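Cell wall surface anchor family protein (Streptococcus agalactiae serogroup V, PDB 3TXA) is the adhesive tip pilin GBS104, which caps the pilus of this Gram-positive bacterium and probably mediates attachment to host cells through its metal-binding von Willebrand factor A domain. Local coordinates at residues 543-548 and 652-657. Sequence-based numbering, arbitrary orientation.
With CD (cadmium ion), chain I.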
loop_
_atom_site.group_PDB
_atom_site.type_symbol
_atom_site.label_atom_id
_atom_site.label_comp_id
_atom_site.label_asym_id
_atom_site.label_seq_id
_atom_site.Cartn_x
_atom_site.Cartn_y
_atom_site.Cartn_z
ATOM N N ILE A 543 13.771 -17.781 -8.087
ATOM C CA ILE A 543 14.705 -18.532 -8.933
ATOM C C ILE A 543 16.123 -18.092 -8.621
ATOM O O ILE A 543 16.568 -17.030 -9.044
ATOM C CB ILE A 543 14.385 -18.409 -10.454
ATOM C CG1 ILE A 543 13.130 -19.203 -10.807
ATOM C CG2 ILE A 543 15.545 -18.923 -11.302
ATOM C CD1 ILE A 543 12.764 -19.192 -12.260
ATOM N N VAL A 544 16.821 -18.901 -7.837
ATOM C CA VAL A 544 18.126 -18.501 -7.364
ATOM C C VAL A 544 19.065 -19.549 -7.819
ATOM O O VAL A 544 18.822 -20.738 -7.619
ATOM C CB VAL A 544 18.206 -18.400 -5.847
ATOM C CG1 VAL A 544 19.449 -17.560 -5.446
ATOM C CG2 VAL A 544 16.932 -17.792 -5.305
ATOM N N ASP A 545 20.129 -19.091 -8.462
ATOM C CA ASP A 545 20.998 -19.941 -9.250
ATOM C C ASP A 545 20.296 -21.139 -9.928
ATOM O O ASP A 545 20.667 -22.275 -9.702
ATOM C CB ASP A 545 22.095 -20.406 -8.347
ATOM C CG ASP A 545 23.276 -20.830 -9.092
ATOM O OD1 ASP A 545 23.378 -22.056 -9.335
ATOM O OD2 ASP A 545 24.084 -19.944 -9.463
ATOM N N GLY A 546 19.279 -20.886 -10.752
ATOM C CA GLY A 546 18.519 -21.959 -11.398
ATOM C C GLY A 546 19.104 -22.450 -12.711
ATOM O O GLY A 546 19.924 -21.769 -13.316
ATOM N N ASN A 547 18.680 -23.627 -13.154
ATOM C CA ASN A 547 19.273 -24.298 -14.310
ATOM C C ASN A 547 18.191 -24.843 -15.200
ATOM O O ASN A 547 17.242 -25.437 -14.711
ATOM C CB ASN A 547 20.202 -25.461 -13.892
ATOM C CG ASN A 547 21.540 -24.959 -13.282
ATOM O OD1 ASN A 547 21.551 -24.221 -12.278
ATOM N ND2 ASN A 547 22.673 -25.354 -13.889
ATOM N N VAL A 548 18.327 -24.662 -16.508
ATOM C CA VAL A 548 17.405 -25.323 -17.445
ATOM C C VAL A 548 18.151 -26.423 -18.188
ATOM O O VAL A 548 19.317 -26.256 -18.543
ATOM C CB VAL A 548 16.763 -24.332 -18.479
ATOM C CG1 VAL A 548 15.774 -25.052 -19.329
ATOM C CG2 VAL A 548 16.113 -23.168 -17.793
ATOM N N PRO A 652 14.782 -24.504 -10.026
ATOM C CA PRO A 652 14.651 -23.122 -9.604
ATOM C C PRO A 652 15.755 -22.667 -8.703
ATOM O O PRO A 652 16.247 -21.548 -8.826
ATOM C CB PRO A 652 13.347 -23.138 -8.846
ATOM C CG PRO A 652 12.566 -24.081 -9.555
ATOM C CD PRO A 652 13.502 -25.206 -9.864
ATOM N N LYS A 653 16.132 -23.521 -7.775
ATOM C CA LYS A 653 17.291 -23.240 -6.943
ATOM C C LYS A 653 18.086 -24.528 -7.065
ATOM O O LYS A 653 17.588 -25.603 -6.702
ATOM C CB LYS A 653 16.853 -22.920 -5.505
ATOM C CG LYS A 653 15.327 -22.690 -5.352
ATOM C CD LYS A 653 14.958 -21.600 -4.314
ATOM C CE LYS A 653 13.441 -21.602 -3.993
ATOM N NZ LYS A 653 12.551 -20.851 -4.942
ATOM N N SER A 654 19.267 -24.461 -7.674
ATOM C CA SER A 654 19.955 -25.706 -8.002
ATOM C C SER A 654 20.852 -26.098 -6.832
ATOM O O SER A 654 21.173 -27.273 -6.666
ATOM C CB SER A 654 20.693 -25.641 -9.351
ATOM O OG SER A 654 21.878 -24.882 -9.273
ATOM N N GLU A 655 21.208 -25.105 -6.013
ATOM C CA GLU A 655 21.943 -25.305 -4.762
ATOM C C GLU A 655 20.990 -25.512 -3.561
ATOM O O GLU A 655 21.016 -26.567 -2.941
ATOM C CB GLU A 655 22.897 -24.132 -4.532
ATOM C CG GLU A 655 24.376 -24.349 -4.938
ATOM C CD GLU A 655 24.642 -25.074 -6.294
ATOM O OE1 GLU A 655 25.580 -24.643 -7.026
ATOM O OE2 GLU A 655 23.953 -26.080 -6.612
ATOM N N LYS A 656 20.133 -24.523 -3.267
ATOM C CA LYS A 656 19.147 -24.556 -2.136
ATOM C C LYS A 656 18.188 -25.731 -2.101
ATOM O O LYS A 656 17.658 -26.019 -1.049
ATOM C CB LYS A 656 18.267 -23.282 -2.063
ATOM C CG LYS A 656 18.932 -22.042 -1.477
ATOM C CD LYS A 656 18.140 -20.755 -1.822
ATOM C CE LYS A 656 19.062 -19.510 -1.817
ATOM N NZ LYS A 656 18.326 -18.222 -2.006
ATOM N N GLU A 657 17.899 -26.355 -3.235
ATOM C CA GLU A 657 17.026 -27.542 -3.241
ATOM C C GLU A 657 17.159 -28.361 -4.532
ATOM O O GLU A 657 16.211 -28.463 -5.327
ATOM C CB GLU A 657 15.549 -27.220 -2.877
ATOM C CG GLU A 657 15.066 -25.806 -3.198
ATOM C CD GLU A 657 13.602 -25.532 -2.790
ATOM O OE1 GLU A 657 12.681 -26.270 -3.237
ATOM O OE2 GLU A 657 13.378 -24.540 -2.053
HETATM CD CD CD I . 25.377 -21.888 -10.555
HETATM O O HOH W 1 26.548 -20.300 -9.855
HETATM O O HOH W 2 23.670 -23.073 -11.729
#
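The backbone of 543-548 bends sharply at Val-544 and Asp-545, and residues 652-654 close against that bend, with the CA atoms of Gly-546 and Pro-652 4.4 Å apart. Val-544 N gives a weak, bent hydrogen bond to Pro-652 O. The carbonyl of Asp-545 accepts two hydrogen bonds from Ser-654. The hydroxyl Ser-654 OG donates to Asp-545 O over 2.9 Å and lies almost in line with the C=O bond (173°). Ser-654 N reaches Asp-545 O at 3.3 Å from well above the carbonyl plane. A chi1 of 75° tucks OG back over the serine's own main chain, which lets both donors of Ser-654 converge on one acceptor. Ser-654 OG also lies 3.2 Å from Asp-545 OD1.

Both segments belong to the Ig-like domain. Asp-545 and Gly-546 form a G1 beta bulge opposite Leu-616 of strand 610-618. Residues 652-657 are part of the loop that follows strand 649-651. Asp-545, the first residue of the bulge, has a left-handed backbone conformation, which lets the chain turn here. Its carboxylate holds a cadmium ion through both oxygens, with Asp-545 OD2 2.6 Å from the metal. His-615 and two waters are also ligands. The bonds from Ser-654 probably steady the backbone of Asp-545, whose N is held by Asn-617 OD1.

On the partly exposed flank, Lys-656 lies obliquely across Val-544. The lysine chain runs straight out, and Lys-656 NZ comes to 3.6 Å from Val-544 CG2 and lies almost as near CG1. The Lys-653 chain is bent at chi2 and chi4, and NZ hydrogen-bonds to the carbonyl of Ser-542, just before 543-548. At the buried end, Ile-543 CG2 stands 3.7 Å from Pro-652 O, and Ile-543 CG1 and Pro-652 CB make a looser apolar contact at 4.4 Å.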